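Side-chain contact in fuculose-1-phosphate aldolase (Glaciozyma antarctica, PDB 4XXF), which belongs to the class II aldolase/adducin family and carries a zinc ion held by three histidines: residues H45-D50 against A104-R109. Residues are numbered along the deposited sequence; the frame is centred on the assembly and turned at random.
Sequences HLTVRD and AIHKAR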
loop_
_atom_site.group_PDB
_atom_site.type_symbol
_atom_site.label_atom_id
_atom_site.label_comp_id
_atom_site.label_asym_id
_atom_site.label_seq_id
_atom_site.Cartn_x
_atom_site.Cartn_y
_atom_site.Cartn_z
ATOM N N HIS A 45 -9.703 -10.367 18.051
ATOM C CA HIS A 45 -10.608 -9.954 19.094
ATOM C C HIS A 45 -9.985 -8.811 19.857
ATOM O O HIS A 45 -8.776 -8.749 20.069
ATOM C CB HIS A 45 -10.939 -11.122 20.029
ATOM C CG HIS A 45 -10.113 -12.343 19.776
ATOM N ND1 HIS A 45 -8.896 -12.559 20.386
ATOM C CD2 HIS A 45 -10.320 -13.406 18.965
ATOM C CE1 HIS A 45 -8.395 -13.708 19.971
ATOM N NE2 HIS A 45 -9.236 -14.239 19.101
ATOM N N LEU A 46 -10.847 -7.878 20.223
ATOM C CA LEU A 46 -10.461 -6.785 21.100
ATOM C C LEU A 46 -11.467 -6.771 22.236
ATOM O O LEU A 46 -12.673 -6.794 22.003
ATOM C CB LEU A 46 -10.448 -5.439 20.366
ATOM C CG LEU A 46 -9.291 -5.133 19.412
ATOM C CD1 LEU A 46 -9.418 -5.890 18.085
ATOM C CD2 LEU A 46 -9.227 -3.638 19.165
ATOM N N THR A 47 -10.969 -6.773 23.467
ATOM C CA THR A 47 -11.849 -6.809 24.627
ATOM C C THR A 47 -11.592 -5.638 25.560
ATOM O O THR A 47 -10.473 -5.110 25.623
ATOM C CB THR A 47 -11.673 -8.109 25.441
ATOM O OG1 THR A 47 -10.296 -8.274 25.812
ATOM C CG2 THR A 47 -12.128 -9.336 24.637
ATOM N N VAL A 48 -12.644 -5.212 26.258
ATOM C CA VAL A 48 -12.469 -4.289 27.372
ATOM C C VAL A 48 -13.310 -4.769 28.557
ATOM O O VAL A 48 -14.458 -5.196 28.414
ATOM C CB VAL A 48 -12.824 -2.817 26.982
ATOM C CG1 VAL A 48 -14.297 -2.669 26.627
ATOM C CG2 VAL A 48 -12.443 -1.859 28.102
ATOM N N ARG A 49 -12.705 -4.711 29.732
ATOM C CA ARG A 49 -13.387 -5.095 30.956
ATOM C C ARG A 49 -14.514 -4.120 31.254
ATOM O O ARG A 49 -14.330 -2.902 31.166
ATOM C CB ARG A 49 -12.390 -5.111 32.103
ATOM C CG ARG A 49 -12.839 -5.861 33.327
ATOM C CD ARG A 49 -11.855 -5.630 34.431
ATOM N NE ARG A 49 -10.494 -6.121 34.171
ATOM C CZ ARG A 49 -10.081 -7.368 34.414
ATOM N NH1 ARG A 49 -10.937 -8.285 34.844
ATOM N NH2 ARG A 49 -8.819 -7.712 34.220
ATOM N N ASP A 50 -15.687 -4.640 31.604
ATOM C CA ASP A 50 -16.788 -3.769 32.011
ATOM C C ASP A 50 -16.425 -3.013 33.281
ATOM O O ASP A 50 -15.805 -3.583 34.179
ATOM C CB ASP A 50 -18.072 -4.573 32.231
ATOM C CG ASP A 50 -19.268 -3.686 32.477
ATOM O OD1 ASP A 50 -19.619 -3.474 33.656
ATOM O OD2 ASP A 50 -19.841 -3.188 31.481
ATOM N N ALA A 104 -8.272 -15.527 30.248
ATOM C CA ALA A 104 -7.184 -15.990 31.108
ATOM C C ALA A 104 -6.262 -14.838 31.498
ATOM O O ALA A 104 -5.866 -14.727 32.653
ATOM C CB ALA A 104 -6.386 -17.098 30.430
ATOM N N ILE A 105 -5.930 -13.965 30.550
ATOM C CA ILE A 105 -5.088 -12.822 30.882
ATOM C C ILE A 105 -5.799 -11.827 31.821
ATOM O O ILE A 105 -5.208 -11.378 32.807
ATOM C CB ILE A 105 -4.621 -12.084 29.609
ATOM C CG1 ILE A 105 -3.747 -13.001 28.748
ATOM C CG2 ILE A 105 -3.879 -10.797 29.988
ATOM C CD1 ILE A 105 -3.555 -12.486 27.316
ATOM N N HIS A 106 -7.047 -11.466 31.503
ATOM C CA HIS A 106 -7.825 -10.556 32.358
ATOM C C HIS A 106 -7.924 -11.096 33.801
ATOM O O HIS A 106 -7.920 -10.329 34.769
ATOM C CB HIS A 106 -9.252 -10.337 31.807
ATOM C CG HIS A 106 -9.348 -9.442 30.604
ATOM N ND1 HIS A 106 -9.066 -8.092 30.635
ATOM C CD2 HIS A 106 -9.800 -9.699 29.353
ATOM C CE1 HIS A 106 -9.289 -7.569 29.440
ATOM N NE2 HIS A 106 -9.737 -8.525 28.641
ATOM N N LYS A 107 -8.023 -12.416 33.947
ATOM C CA LYS A 107 -8.148 -13.032 35.263
ATOM C C LYS A 107 -6.837 -12.939 36.029
ATOM O O LYS A 107 -6.826 -12.655 37.226
ATOM C CB LYS A 107 -8.572 -14.491 35.126
ATOM C CG LYS A 107 -8.904 -15.164 36.447
ATOM C CD LYS A 107 -8.840 -16.684 36.333
ATOM C CE LYS A 107 -9.726 -17.199 35.212
ATOM N NZ LYS A 107 -9.044 -18.247 34.393
ATOM N N ALA A 108 -5.732 -13.163 35.319
ATOM C CA ALA A 108 -4.404 -13.161 35.924
ATOM C C ALA A 108 -3.963 -11.755 36.299
ATOM O O ALA A 108 -3.272 -11.555 37.293
ATOM C CB ALA A 108 -3.392 -13.786 34.981
ATOM N N ARG A 109 -4.347 -10.785 35.473
ATOM C CA ARG A 109 -3.897 -9.408 35.664
ATOM C C ARG A 109 -5.049 -8.416 35.779
ATOM O O ARG A 109 -5.552 -7.926 34.767
ATOM C CB ARG A 109 -2.969 -9.011 34.521
ATOM C CG ARG A 109 -1.711 -9.864 34.478
ATOM C CD ARG A 109 -0.803 -9.503 33.313
ATOM N NE ARG A 109 -0.496 -8.074 33.243
ATOM C CZ ARG A 109 0.262 -7.535 32.296
ATOM N NH1 ARG A 109 0.818 -8.310 31.375
ATOM N NH2 ARG A 109 0.466 -6.227 32.274
#
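H106, near the C-terminal end of helix 96-108, reaches across to strand 45-49 and meets T47 and R49, which lie two apart on the strand and both point to the helix. Two hydrogen bonds join the segments. In the first, T47 OG1 lies 2.9 Å from H106 NE2, in the ring plane at its edge; a hydroxyl, able both to give and to accept a hydrogen bond, suits a place between two imidazole nitrogens, H106 NE2 and H102 ND1. T47 chi1 of 55° sets OG1 between the backbone N and carbonyl carbon. H106 ND1 bonds V112 O, so polar partners at both nitrogens fix the ring's rotation. The packing is that of the AraD-like α/β fold, with the helix against one face of the central sheet, where I115 of strand 114-118 touches T47 and H106. In the second bond, R49 NH2 gives a nearly straight N-H (178°) to H106 O, 2.8 Å away, meeting it well off the C=O line (115°). The long arginine suits a span from strand to helix end; its NH2 shares V112 O with H106 ND1, while NH1 serves K54 O. R49 NH2 also makes van der Waals contact with H106 CB, at 3.6 Å.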